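Local atomic coordinates of adenosine kinase, putative (Trypanosoma brucei, PDB entry 3OTX), a protein that probably catalyses the magnesium-dependent transfer of a phosphate from ATP to adenosine, giving AMP in the purine salvage pathway. Residues Val280-Pro284 and Arg318-Glu322; Ile245-Val250 and Arg261-Phe265; Glu115-Gly121 and Gly141-Ser147; Arg188-Leu193 and Thr256-Gly260. The protein carries 1 engineered substitution. All blocks are in the same frame, centred on the assembly; numbering follows the deposited sequence.

Interaction 1 of 4, residues Val280-Pro284 and Arg318-Glu322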
loop_
_atom_site.group_PDB
_atom_site.type_symbol
_atom_site.label_atom_id
_atom_site.label_comp_id
_atom_site.label_asym_id
_atom_site.label_seq_id
_atom_site.Cartn_x
_atom_site.Cartn_y
_atom_site.Cartn_z
ATOM N N VAL A 280 -5.383 3.159 23.537
ATOM C CA VAL A 280 -6.018 2.625 22.350
ATOM C C VAL A 280 -7.409 3.227 22.232
ATOM O O VAL A 280 -8.154 3.251 23.215
ATOM C CB VAL A 280 -6.135 1.093 22.435
ATOM C CG1 VAL A 280 -6.795 0.544 21.182
ATOM C CG2 VAL A 280 -4.760 0.462 22.624
ATOM N N GLU A 281 -7.746 3.706 21.032
ATOM C CA GLU A 281 -9.077 4.227 20.743
ATOM C C GLU A 281 -9.628 3.514 19.515
ATOM O O GLU A 281 -8.900 2.849 18.766
ATOM C CB GLU A 281 -9.029 5.705 20.376
ATOM C CG GLU A 281 -8.213 6.611 21.254
ATOM C CD GLU A 281 -7.825 7.874 20.507
ATOM O OE1 GLU A 281 -8.713 8.484 19.865
ATOM O OE2 GLU A 281 -6.634 8.247 20.552
ATOM N N THR A 282 -10.928 3.664 19.306
ATOM C CA THR A 282 -11.538 3.187 18.078
ATOM C C THR A 282 -12.169 4.370 17.361
ATOM O O THR A 282 -12.719 5.283 17.986
ATOM C CB THR A 282 -12.578 2.071 18.333
ATOM O OG1 THR A 282 -13.506 2.496 19.322
ATOM C CG2 THR A 282 -11.899 0.788 18.830
ATOM N N VAL A 283 -12.051 4.350 16.037
ATOM C CA VAL A 283 -12.619 5.377 15.193
ATOM C C VAL A 283 -13.727 4.758 14.332
ATOM O O VAL A 283 -13.437 3.946 13.442
ATOM C CB VAL A 283 -11.538 5.959 14.263
ATOM C CG1 VAL A 283 -12.081 7.112 13.448
ATOM C CG2 VAL A 283 -10.303 6.388 15.062
ATOM N N PRO A 284 -14.989 5.152 14.563
ATOM C CA PRO A 284 -16.104 4.518 13.835
ATOM C C PRO A 284 -16.045 4.758 12.347
ATOM O O PRO A 284 -15.590 5.810 11.879
ATOM C CB PRO A 284 -17.347 5.175 14.415
ATOM C CG PRO A 284 -16.931 5.738 15.724
ATOM C CD PRO A 284 -15.468 5.998 15.677
ATOM N N ARG A 318 -6.716 10.778 14.827
ATOM C CA ARG A 318 -8.087 10.364 14.624
ATOM C C ARG A 318 -8.688 10.949 13.332
ATOM O O ARG A 318 -9.416 10.254 12.588
ATOM C CB ARG A 318 -8.917 10.735 15.841
ATOM C CG ARG A 318 -10.204 10.033 15.890
ATOM C CD ARG A 318 -10.786 10.184 17.293
ATOM N NE ARG A 318 -12.120 9.617 17.291
ATOM C CZ ARG A 318 -12.463 8.521 17.949
ATOM N NH1 ARG A 318 -11.569 7.892 18.705
ATOM N NH2 ARG A 318 -13.717 8.091 17.888
ATOM N N ARG A 319 -8.368 12.213 13.050
ATOM C CA ARG A 319 -8.778 12.863 11.801
ATOM C C ARG A 319 -8.150 12.212 10.562
ATOM O O ARG A 319 -8.781 12.185 9.514
ATOM C CB ARG A 319 -8.456 14.373 11.830
ATOM C CG ARG A 319 -8.970 15.179 10.620
ATOM C CD ARG A 319 -10.467 14.957 10.440
ATOM N NE ARG A 319 -11.044 15.673 9.310
ATOM C CZ ARG A 319 -12.308 15.540 8.892
ATOM N NH1 ARG A 319 -13.139 14.716 9.513
ATOM N NH2 ARG A 319 -12.751 16.241 7.851
ATOM N N CYS A 320 -6.919 11.741 10.694
ATOM C CA CYS A 320 -6.232 11.032 9.612
ATOM C C CYS A 320 -7.031 9.763 9.299
ATOM O O CYS A 320 -7.290 9.431 8.133
ATOM C CB CYS A 320 -4.788 10.706 10.018
ATOM S SG CYS A 320 -3.738 12.193 10.099
ATOM N N CYS A 321 -7.465 9.081 10.357
ATOM C CA CYS A 321 -8.345 7.900 10.205
ATOM C C CYS A 321 -9.696 8.228 9.555
ATOM O O CYS A 321 -10.140 7.531 8.634
ATOM C CB CYS A 321 -8.545 7.167 11.550
ATOM S SG CYS A 321 -7.069 6.418 12.225
ATOM N N GLU A 322 -10.369 9.281 10.037
ATOM C CA GLU A 322 -11.614 9.773 9.424
ATOM C C GLU A 322 -11.419 10.051 7.934
ATOM O O GLU A 322 -12.278 9.716 7.123
ATOM C CB GLU A 322 -12.156 11.009 10.175
ATOM C CG GLU A 322 -12.599 10.665 11.597
ATOM C CD GLU A 322 -12.792 11.878 12.483
ATOM O OE1 GLU A 322 -13.301 11.663 13.601
ATOM O OE2 GLU A 322 -12.470 13.022 12.064
#
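R318 reaches out from helix 317-332 and lays its guanidinium beside the backbone of the edge strand 279-283, with V283 CA over one face of the group. CG is anti to the backbone N (chi1 -164°) and the chain stays extended as far as NE, which carries the charge from the helix across to E281. There NH1 donates to E281 OE1 at 3.1 Å, with an N-H...O angle of 152°, in a salt bridge. The carboxylate and guanidinium are nearly coplanar, 3° apart, and OE1 is met on its anti lone pair, the one turned away from OE2. The T282 carbonyl lies oblique to the same guanidinium, its O 2.9 Å from R318 NH1, and P284 CD approaches R318 NH2 to 3.5 Å. Beside these polar contacts V283 points at the helix: CG2 meets R318 CG at 3.7 Å and C321 CB at 4.0 Å, while CG1 touches E322 CG at 4.0 Å. C321 also touches F307 of helix 300-311 and T272 of strand 270-276, so V283 joins the apolar packing between the large sheet of the ribokinase fold and its helices. The E281 carboxylate probably offsets the charge of R318, so that an apolar seam at V283 is flanked by a salt bridge.

Interaction 2 of 4, residues Ile245-Val250 and Arg261-Phe265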
loop_
_atom_site.group_PDB
_atom_site.type_symbol
_atom_site.label_atom_id
_atom_site.label_comp_id
_atom_site.label_asym_id
_atom_site.label_seq_id
_atom_site.Cartn_x
_atom_site.Cartn_y
_atom_site.Cartn_z
ATOM N N ILE A 245 -3.629 -6.501 20.121
ATOM C CA ILE A 245 -2.519 -6.583 19.160
ATOM C C ILE A 245 -1.924 -5.203 18.912
ATOM O O ILE A 245 -0.694 -5.039 18.904
ATOM C CB ILE A 245 -2.958 -7.288 17.849
ATOM C CG1 ILE A 245 -3.448 -8.706 18.170
ATOM C CG2 ILE A 245 -1.804 -7.361 16.837
ATOM C CD1 ILE A 245 -4.225 -9.386 17.024
ATOM N N ALA A 246 -2.781 -4.205 18.714
ATOM C CA ALA A 246 -2.328 -2.823 18.538
ATOM C C ALA A 246 -1.547 -2.294 19.761
ATOM O O ALA A 246 -0.466 -1.715 19.592
ATOM C CB ALA A 246 -3.496 -1.890 18.162
ATOM N N ARG A 247 -2.077 -2.518 20.969
ATOM C CA ARG A 247 -1.414 -2.134 22.218
ATOM C C ARG A 247 -0.006 -2.711 22.249
ATOM O O ARG A 247 0.976 -1.998 22.524
ATOM C CB ARG A 247 -2.239 -2.683 23.399
ATOM C CG ARG A 247 -1.827 -2.245 24.788
ATOM C CD ARG A 247 -2.937 -2.645 25.781
ATOM N NE ARG A 247 -4.092 -1.747 25.686
ATOM C CZ ARG A 247 -5.336 -2.091 25.342
ATOM N NH1 ARG A 247 -5.672 -3.351 25.057
ATOM N NH2 ARG A 247 -6.267 -1.150 25.299
ATOM N N ARG A 248 0.096 -4.004 21.975
ATOM C CA ARG A 248 1.399 -4.678 22.024
ATOM C C ARG A 248 2.347 -4.217 20.881
ATOM O O ARG A 248 3.573 -4.180 21.051
ATOM C CB ARG A 248 1.233 -6.195 22.003
ATOM C CG ARG A 248 0.449 -6.787 23.141
ATOM C CD ARG A 248 0.393 -8.285 23.005
ATOM N NE ARG A 248 -0.523 -8.884 23.971
ATOM C CZ ARG A 248 -0.628 -10.185 24.205
ATOM N NH1 ARG A 248 0.141 -11.045 23.545
ATOM N NH2 ARG A 248 -1.492 -10.628 25.108
ATOM N N ALA A 249 1.814 -3.882 19.714
ATOM C CA ALA A 249 2.694 -3.422 18.621
ATOM C C ALA A 249 3.249 -2.056 18.963
ATOM O O ALA A 249 4.302 -1.659 18.462
ATOM C CB ALA A 249 1.914 -3.365 17.307
ATOM N N VAL A 250 2.544 -1.331 19.822
ATOM C CA VAL A 250 3.037 -0.037 20.266
ATOM C C VAL A 250 4.228 -0.216 21.208
ATOM O O VAL A 250 5.269 0.422 21.009
ATOM C CB VAL A 250 1.927 0.832 20.909
ATOM C CG1 VAL A 250 2.526 2.015 21.681
ATOM C CG2 VAL A 250 0.949 1.308 19.822
ATOM N N ARG A 261 5.470 5.822 18.301
ATOM C CA ARG A 261 4.915 4.699 17.548
ATOM C C ARG A 261 3.383 4.758 17.537
ATOM O O ARG A 261 2.749 4.970 18.579
ATOM C CB ARG A 261 5.488 3.395 18.162
ATOM C CG ARG A 261 4.782 2.091 17.878
ATOM C CD ARG A 261 4.905 1.576 16.413
ATOM N NE ARG A 261 6.285 1.313 15.929
ATOM C CZ ARG A 261 7.113 0.366 16.388
ATOM N NH1 ARG A 261 6.785 -0.413 17.413
ATOM N NH2 ARG A 261 8.317 0.223 15.832
ATOM N N VAL A 262 2.802 4.606 16.344
ATOM C CA VAL A 262 1.353 4.634 16.141
ATOM C C VAL A 262 1.000 3.334 15.422
ATOM O O VAL A 262 1.709 2.925 14.496
ATOM C CB VAL A 262 0.920 5.833 15.242
ATOM C CG1 VAL A 262 -0.627 5.895 15.028
ATOM C CG2 VAL A 262 1.451 7.148 15.792
ATOM N N VAL A 263 -0.104 2.702 15.808
ATOM C CA VAL A 263 -0.560 1.516 15.113
ATOM C C VAL A 263 -2.010 1.749 14.701
ATOM O O VAL A 263 -2.829 2.195 15.513
ATOM C CB VAL A 263 -0.397 0.259 15.992
ATOM C CG1 VAL A 263 -0.847 -0.994 15.285
ATOM C CG2 VAL A 263 1.092 0.075 16.434
ATOM N N VAL A 264 -2.324 1.455 13.438
ATOM C CA VAL A 264 -3.664 1.688 12.893
ATOM C C VAL A 264 -4.115 0.404 12.212
ATOM O O VAL A 264 -3.498 -0.004 11.232
ATOM C CB VAL A 264 -3.618 2.791 11.811
ATOM C CG1 VAL A 264 -5.022 3.050 11.228
ATOM C CG2 VAL A 264 -3.026 4.097 12.368
ATOM N N PHE A 265 -5.181 -0.220 12.702
ATOM C CA PHE A 265 -5.705 -1.460 12.110
ATOM C C PHE A 265 -7.154 -1.229 11.695
ATOM O O PHE A 265 -8.027 -0.974 12.543
ATOM C CB PHE A 265 -5.683 -2.634 13.110
ATOM C CG PHE A 265 -4.319 -3.105 13.501
ATOM C CD1 PHE A 265 -3.267 -3.093 12.587
ATOM C CD2 PHE A 265 -4.106 -3.618 14.794
ATOM C CE1 PHE A 265 -2.002 -3.574 12.953
ATOM C CE2 PHE A 265 -2.846 -4.100 15.165
ATOM C CZ PHE A 265 -1.805 -4.060 14.233
#
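V263 meets A246, A249 and V250 where helix 242-251 packs on strand 262-267 in the alpha/beta ribokinase fold, the two short axes running nearly antiparallel at 155° and 7.8 Å apart. The apolar contacts come first. V263 splits its branches: CG2 meets A249 CB and V250 CG2, each at 3.6 Å, while CG1, anti to the backbone N (chi1 -179°), turns to A246 CB at 4.0 Å. Farther along the strand F265 brings its CE2 corner against the helix, where I245 CG2 comes in obliquely at 3.8 Å and A246 CB touches CE2 at 3.8 Å. The A246 backbone N sits at the ring edge, and V263 CG1 of the same strand lies over one face. The small side chains of A246 and A249 probably allow the close approach.

Polar contacts gather at the other end. R261, bent at chi2 and chi3, folds its CG against V250 O at 3.6 Å. Its guanidinium ties the end of helix 242-251 and the V253-P254 loop to T218, just before strand 220-224: NE bonds T218 O, NH2 P254 O and NH1 V253 O. R261 NH1 also donates to A249 O at 3.0 Å, nearly along the C=O axis but bent at the hydrogen (134°).

Interaction 3 of 4, residues Glu115-Gly121 and Gly141-Ser147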
loop_
_atom_site.group_PDB
_atom_site.type_symbol
_atom_site.label_atom_id
_atom_site.label_comp_id
_atom_site.label_asym_id
_atom_site.label_seq_id
_atom_site.Cartn_x
_atom_site.Cartn_y
_atom_site.Cartn_z
ATOM N N GLU A 115 12.838 4.002 -11.935
ATOM C CA GLU A 115 13.923 3.390 -12.667
ATOM C C GLU A 115 13.359 2.731 -13.905
ATOM O O GLU A 115 12.245 2.250 -13.846
ATOM C CB GLU A 115 14.579 2.326 -11.778
ATOM C CG GLU A 115 15.835 1.699 -12.396
ATOM C CD GLU A 115 16.617 0.850 -11.432
ATOM O OE1 GLU A 115 16.074 0.490 -10.369
ATOM O OE2 GLU A 115 17.791 0.498 -11.775
ATOM N N HIS A 116 14.129 2.678 -14.987
ATOM C CA HIS A 116 13.768 1.846 -16.130
ATOM C C HIS A 116 14.770 0.740 -16.245
ATOM O O HIS A 116 15.984 0.962 -16.087
ATOM C CB HIS A 116 13.766 2.612 -17.455
ATOM C CG HIS A 116 12.746 3.700 -17.510
ATOM N ND1 HIS A 116 11.569 3.590 -18.222
ATOM C CD2 HIS A 116 12.711 4.904 -16.906
ATOM C CE1 HIS A 116 10.865 4.699 -18.072
ATOM N NE2 HIS A 116 11.535 5.513 -17.281
ATOM N N THR A 117 14.266 -0.460 -16.495
ATOM C CA THR A 117 15.128 -1.623 -16.712
ATOM C C THR A 117 14.766 -2.289 -18.040
ATOM O O THR A 117 13.634 -2.141 -18.545
ATOM C CB THR A 117 15.025 -2.648 -15.532
ATOM O OG1 THR A 117 15.927 -3.747 -15.757
ATOM C CG2 THR A 117 13.624 -3.233 -15.398
ATOM N N THR A 118 15.725 -3.021 -18.613
ATOM C CA THR A 118 15.437 -3.846 -19.768
ATOM C C THR A 118 15.425 -5.337 -19.383
ATOM O O THR A 118 15.308 -6.223 -20.246
ATOM C CB THR A 118 16.466 -3.566 -20.884
ATOM O OG1 THR A 118 17.768 -3.953 -20.427
ATOM C CG2 THR A 118 16.468 -2.053 -21.261
ATOM N N LYS A 119 15.534 -5.613 -18.089
ATOM C CA LYS A 119 15.695 -6.996 -17.618
ATOM C C LYS A 119 14.413 -7.819 -17.541
ATOM O O LYS A 119 14.460 -9.060 -17.500
ATOM C CB LYS A 119 16.376 -7.005 -16.254
ATOM C CG LYS A 119 17.813 -6.495 -16.267
ATOM C CD LYS A 119 18.336 -6.368 -14.849
ATOM C CE LYS A 119 19.810 -5.987 -14.840
ATOM N NZ LYS A 119 20.215 -5.370 -13.537
ATOM N N ALA A 120 13.279 -7.129 -17.442
ATOM C CA ALA A 120 11.977 -7.753 -17.423
ATOM C C ALA A 120 10.997 -6.667 -17.811
ATOM O O ALA A 120 11.262 -5.476 -17.596
ATOM C CB ALA A 120 11.627 -8.283 -16.014
ATOM N N GLY A 121 9.853 -7.091 -18.327
ATOM C CA GLY A 121 8.769 -6.161 -18.676
ATOM C C GLY A 121 8.153 -5.607 -17.402
ATOM O O GLY A 121 8.356 -6.161 -16.329
ATOM N N GLY A 141 7.873 -8.583 -12.264
ATOM C CA GLY A 141 8.634 -8.207 -13.465
ATOM C C GLY A 141 9.697 -7.169 -13.121
ATOM O O GLY A 141 10.491 -7.349 -12.171
ATOM N N ALA A 142 9.672 -6.071 -13.867
ATOM C CA ALA A 142 10.625 -4.994 -13.683
ATOM C C ALA A 142 10.704 -4.519 -12.224
ATOM O O ALA A 142 11.766 -4.075 -11.774
ATOM C CB ALA A 142 10.262 -3.851 -14.599
ATOM N N ALA A 143 9.592 -4.573 -11.481
ATOM C CA ALA A 143 9.593 -4.013 -10.128
ATOM C C ALA A 143 10.604 -4.731 -9.232
ATOM O O ALA A 143 11.160 -4.142 -8.313
ATOM C CB ALA A 143 8.183 -4.022 -9.511
ATOM N N ASN A 144 10.885 -5.994 -9.538
ATOM C CA ASN A 144 11.810 -6.767 -8.722
ATOM C C ASN A 144 13.266 -6.420 -8.998
ATOM O O ASN A 144 14.153 -6.908 -8.309
ATOM C CB ASN A 144 11.614 -8.251 -8.977
ATOM C CG ASN A 144 12.052 -9.109 -7.828
ATOM O OD1 ASN A 144 12.694 -10.151 -8.021
ATOM N ND2 ASN A 144 11.702 -8.709 -6.634
ATOM N N HIS A 145 13.507 -5.599 -10.007
ATOM C CA HIS A 145 14.870 -5.201 -10.396
ATOM C C HIS A 145 15.256 -3.790 -9.942
ATOM O O HIS A 145 16.299 -3.262 -10.364
ATOM C CB HIS A 145 15.010 -5.316 -11.918
ATOM C CG HIS A 145 14.884 -6.724 -12.412
ATOM N ND1 HIS A 145 15.977 -7.550 -12.567
ATOM C CD2 HIS A 145 13.809 -7.452 -12.795
ATOM C CE1 HIS A 145 15.578 -8.729 -13.010
ATOM N NE2 HIS A 145 14.268 -8.694 -13.165
ATOM N N LEU A 146 14.446 -3.181 -9.081
ATOM C CA LEU A 146 14.794 -1.870 -8.512
ATOM C C LEU A 146 16.198 -1.967 -7.861
ATOM O O LEU A 146 16.443 -2.836 -7.028
ATOM C CB LEU A 146 13.725 -1.424 -7.520
ATOM C CG LEU A 146 13.976 -0.082 -6.818
ATOM C CD1 LEU A 146 14.003 1.060 -7.792
ATOM C CD2 LEU A 146 12.876 0.144 -5.782
ATOM N N SER A 147 17.115 -1.119 -8.331
ATOM C CA SER A 147 18.535 -1.246 -7.961
ATOM C C SER A 147 19.038 -0.265 -6.886
ATOM O O SER A 147 18.483 0.831 -6.686
ATOM C CB SER A 147 19.397 -1.099 -9.229
ATOM O OG SER A 147 19.418 0.250 -9.680
HETATM O O HOH W 1 17.756 -2.182 -12.295
HETATM O O HOH W 2 18.335 -6.743 -11.410
#
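E115, on strand 111-116, reaches the turn that leads from strand 133-141 into helix 148-151, whose N-cap is S147. From CB the chain runs out extended, CG anti to the backbone N (chi1 -174°), and delivers the carboxylate to the start of that helix. OE1 accepts the backbone N-H of S147 at 2.8 Å on its syn lone pair, with L146 CD1 3.4 Å from the same oxygen. OE2 takes the S147 hydroxyl, OG donating at 2.7 Å from the syn side but 31° out of the carboxylate plane. A water donates to both E115 OE2 and H145 O. S147 OG in turn caps H150 N, so the carboxylate probably helps position the capping residue.

Beyond this grip, K119 CB lies over a face of the H145 imidazole, 3.9 Å from its centroid, in a CH-pi contact, and a second water joins K119 NZ to H145 ND1. T117 starts an ST turn, OG1 accepting K119 N, which leaves its CG2 against A142 CB at 3.5 Å. G141 has positive phi, and its CA makes a C-H...O contact with G121 O; that oxygen accepts A142 N at 2.8 Å, the donor tilted 32° from the carbonyl plane.

Interaction 4 of 4, residues Arg188-Leu193 and Thr256-Gly260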
loop_
_atom_site.group_PDB
_atom_site.type_symbol
_atom_site.label_atom_id
_atom_site.label_comp_id
_atom_site.label_asym_id
_atom_site.label_seq_id
_atom_site.Cartn_x
_atom_site.Cartn_y
_atom_site.Cartn_z
ATOM N N ARG A 188 15.047 9.509 9.643
ATOM C CA ARG A 188 15.682 10.017 10.872
ATOM C C ARG A 188 16.497 11.285 10.606
ATOM O O ARG A 188 16.392 12.255 11.353
ATOM C CB ARG A 188 16.556 8.943 11.530
ATOM C CG ARG A 188 15.751 7.707 11.959
ATOM C CD ARG A 188 14.969 7.995 13.235
ATOM N NE ARG A 188 14.200 6.829 13.660
ATOM C CZ ARG A 188 14.703 5.766 14.292
ATOM N NH1 ARG A 188 16.000 5.699 14.609
ATOM N NH2 ARG A 188 13.906 4.760 14.594
ATOM N N GLU A 189 17.272 11.266 9.520
ATOM C CA GLU A 189 18.091 12.399 9.117
ATOM C C GLU A 189 17.294 13.693 8.999
ATOM O O GLU A 189 17.756 14.741 9.427
ATOM C CB GLU A 189 18.834 12.110 7.794
ATOM C CG GLU A 189 19.740 13.295 7.302
ATOM C CD GLU A 189 20.337 13.041 5.902
ATOM O OE1 GLU A 189 20.158 11.947 5.331
ATOM O OE2 GLU A 189 21.051 13.920 5.398
ATOM N N VAL A 190 16.114 13.604 8.384
ATOM C CA VAL A 190 15.299 14.798 8.173
ATOM C C VAL A 190 14.251 15.056 9.269
ATOM O O VAL A 190 13.415 15.944 9.120
ATOM C CB VAL A 190 14.618 14.754 6.772
ATOM C CG1 VAL A 190 15.663 14.571 5.682
ATOM C CG2 VAL A 190 13.609 13.623 6.702
ATOM N N ASP A 191 14.314 14.322 10.384
ATOM C CA ASP A 191 13.317 14.446 11.459
ATOM C C ASP A 191 11.902 14.278 10.883
ATOM O O ASP A 191 10.999 15.068 11.190
ATOM C CB ASP A 191 13.429 15.782 12.204
ATOM C CG ASP A 191 12.652 15.783 13.515
ATOM O OD1 ASP A 191 12.528 14.703 14.128
ATOM O OD2 ASP A 191 12.170 16.851 13.930
ATOM N N GLY A 192 11.752 13.243 10.073
ATOM C CA GLY A 192 10.499 12.910 9.361
ATOM C C GLY A 192 9.836 11.742 10.055
ATOM O O GLY A 192 10.089 11.460 11.247
ATOM N N LEU A 193 8.941 11.114 9.306
ATOM C CA LEU A 193 8.180 9.953 9.743
ATOM C C LEU A 193 8.320 8.831 8.761
ATOM O O LEU A 193 8.278 9.057 7.558
ATOM C CB LEU A 193 6.700 10.310 9.832
ATOM C CG LEU A 193 6.534 10.886 11.234
ATOM C CD1 LEU A 193 5.847 12.235 11.233
ATOM C CD2 LEU A 193 5.897 9.863 12.161
ATOM N N THR A 256 12.949 2.502 17.911
ATOM C CA THR A 256 14.085 3.373 18.235
ATOM C C THR A 256 13.846 4.826 17.811
ATOM O O THR A 256 14.770 5.638 17.807
ATOM C CB THR A 256 15.380 2.865 17.553
ATOM O OG1 THR A 256 15.194 2.762 16.141
ATOM C CG2 THR A 256 15.802 1.490 18.106
ATOM N N GLY A 257 12.613 5.156 17.433
ATOM C CA GLY A 257 12.316 6.517 17.001
ATOM C C GLY A 257 11.910 7.451 18.122
ATOM O O GLY A 257 11.819 7.055 19.278
ATOM N N THR A 258 11.642 8.701 17.747
ATOM C CA THR A 258 11.321 9.751 18.701
ATOM C C THR A 258 9.957 10.386 18.447
ATOM O O THR A 258 9.419 11.056 19.348
ATOM C CB THR A 258 12.395 10.863 18.702
ATOM O OG1 THR A 258 12.504 11.410 17.389
ATOM C CG2 THR A 258 13.754 10.315 19.132
ATOM N N LYS A 259 9.404 10.184 17.237
ATOM C CA LYS A 259 8.097 10.782 16.879
ATOM C C LYS A 259 6.942 10.134 17.631
ATOM O O LYS A 259 5.941 10.785 17.873
ATOM C CB LYS A 259 7.802 10.693 15.372
ATOM C CG LYS A 259 8.711 11.536 14.464
ATOM C CD LYS A 259 8.434 13.026 14.590
ATOM C CE LYS A 259 9.434 13.793 13.765
ATOM N NZ LYS A 259 9.055 15.214 13.633
ATOM N N GLY A 260 7.086 8.854 17.966
ATOM C CA GLY A 260 6.091 8.110 18.738
ATOM C C GLY A 260 5.545 7.049 17.803
ATOM O O GLY A 260 5.224 7.329 16.642
HETATM O O HOH W 3 10.936 13.478 16.783
#
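A Schellman motif ends helix 177-189, and its C-prime residue D191, at positive phi, meets K259 of the loop between helix 242-251 and strand 262-267. K259 leans over the motif. Its chain is bent at chi2 (-71°), which sends the aliphatic part along the backbone of G192 and L193: CB rests on L193 CD2 at 3.8 Å and CG lies 3.5 Å from G192 O. The ammonium donates to D191 O at 3.1 Å, from above the carbonyl plane, and forms a longer salt bridge, 3.5 Å from NZ to D191 OD2. A water bonded to T258 OG1 reaches D191 OD1 weakly.

At the other end of the contact R188, in the last turn of the helix, holds T256. NH2 donates to T256 OG1 at 2.8 Å, nearly straight at 167° and in the guanidinium plane, while NH1 adds a weak bond to the same oxygen. One face of the guanidinium carries T256 O and G257 CA. The hydroxyl is also bonded to P216 O, so OG1 links the helix to a second loop. The K259 ammonium sits just past the helix C-terminus, where its charge may interact favourably with the helix end; the D191 carboxylate partly balances it. Away from the annotated sites, the contact joins a Schellman-capped helix C-terminus to a neighbouring loop of an alpha/beta fold.

Interactions 1 and 2 lie side by side on the large mixed sheet, their centres 13 Å apart, and they touch: V280 CG2 is 3.5 Å from R247 NH2, and C321 SG is 4.1 Å from V264 CG1. Both lie near the nucleotide, the side chains of C321 and F265 each about 8 Å from the bound bis(adenosine)-5'-pentaphosphate. Interaction 4 adjoins interaction 2 in sequence, G260 preceding R261, with centres 17 Å apart, but sits away from the annotated sites. Interaction 3 stands on the opposite side of the chain's centre from interactions 1 and 2, about 38 and 34 Å away between centres; its L146 side chain is about 6 Å from that of the adenosine-binding N15.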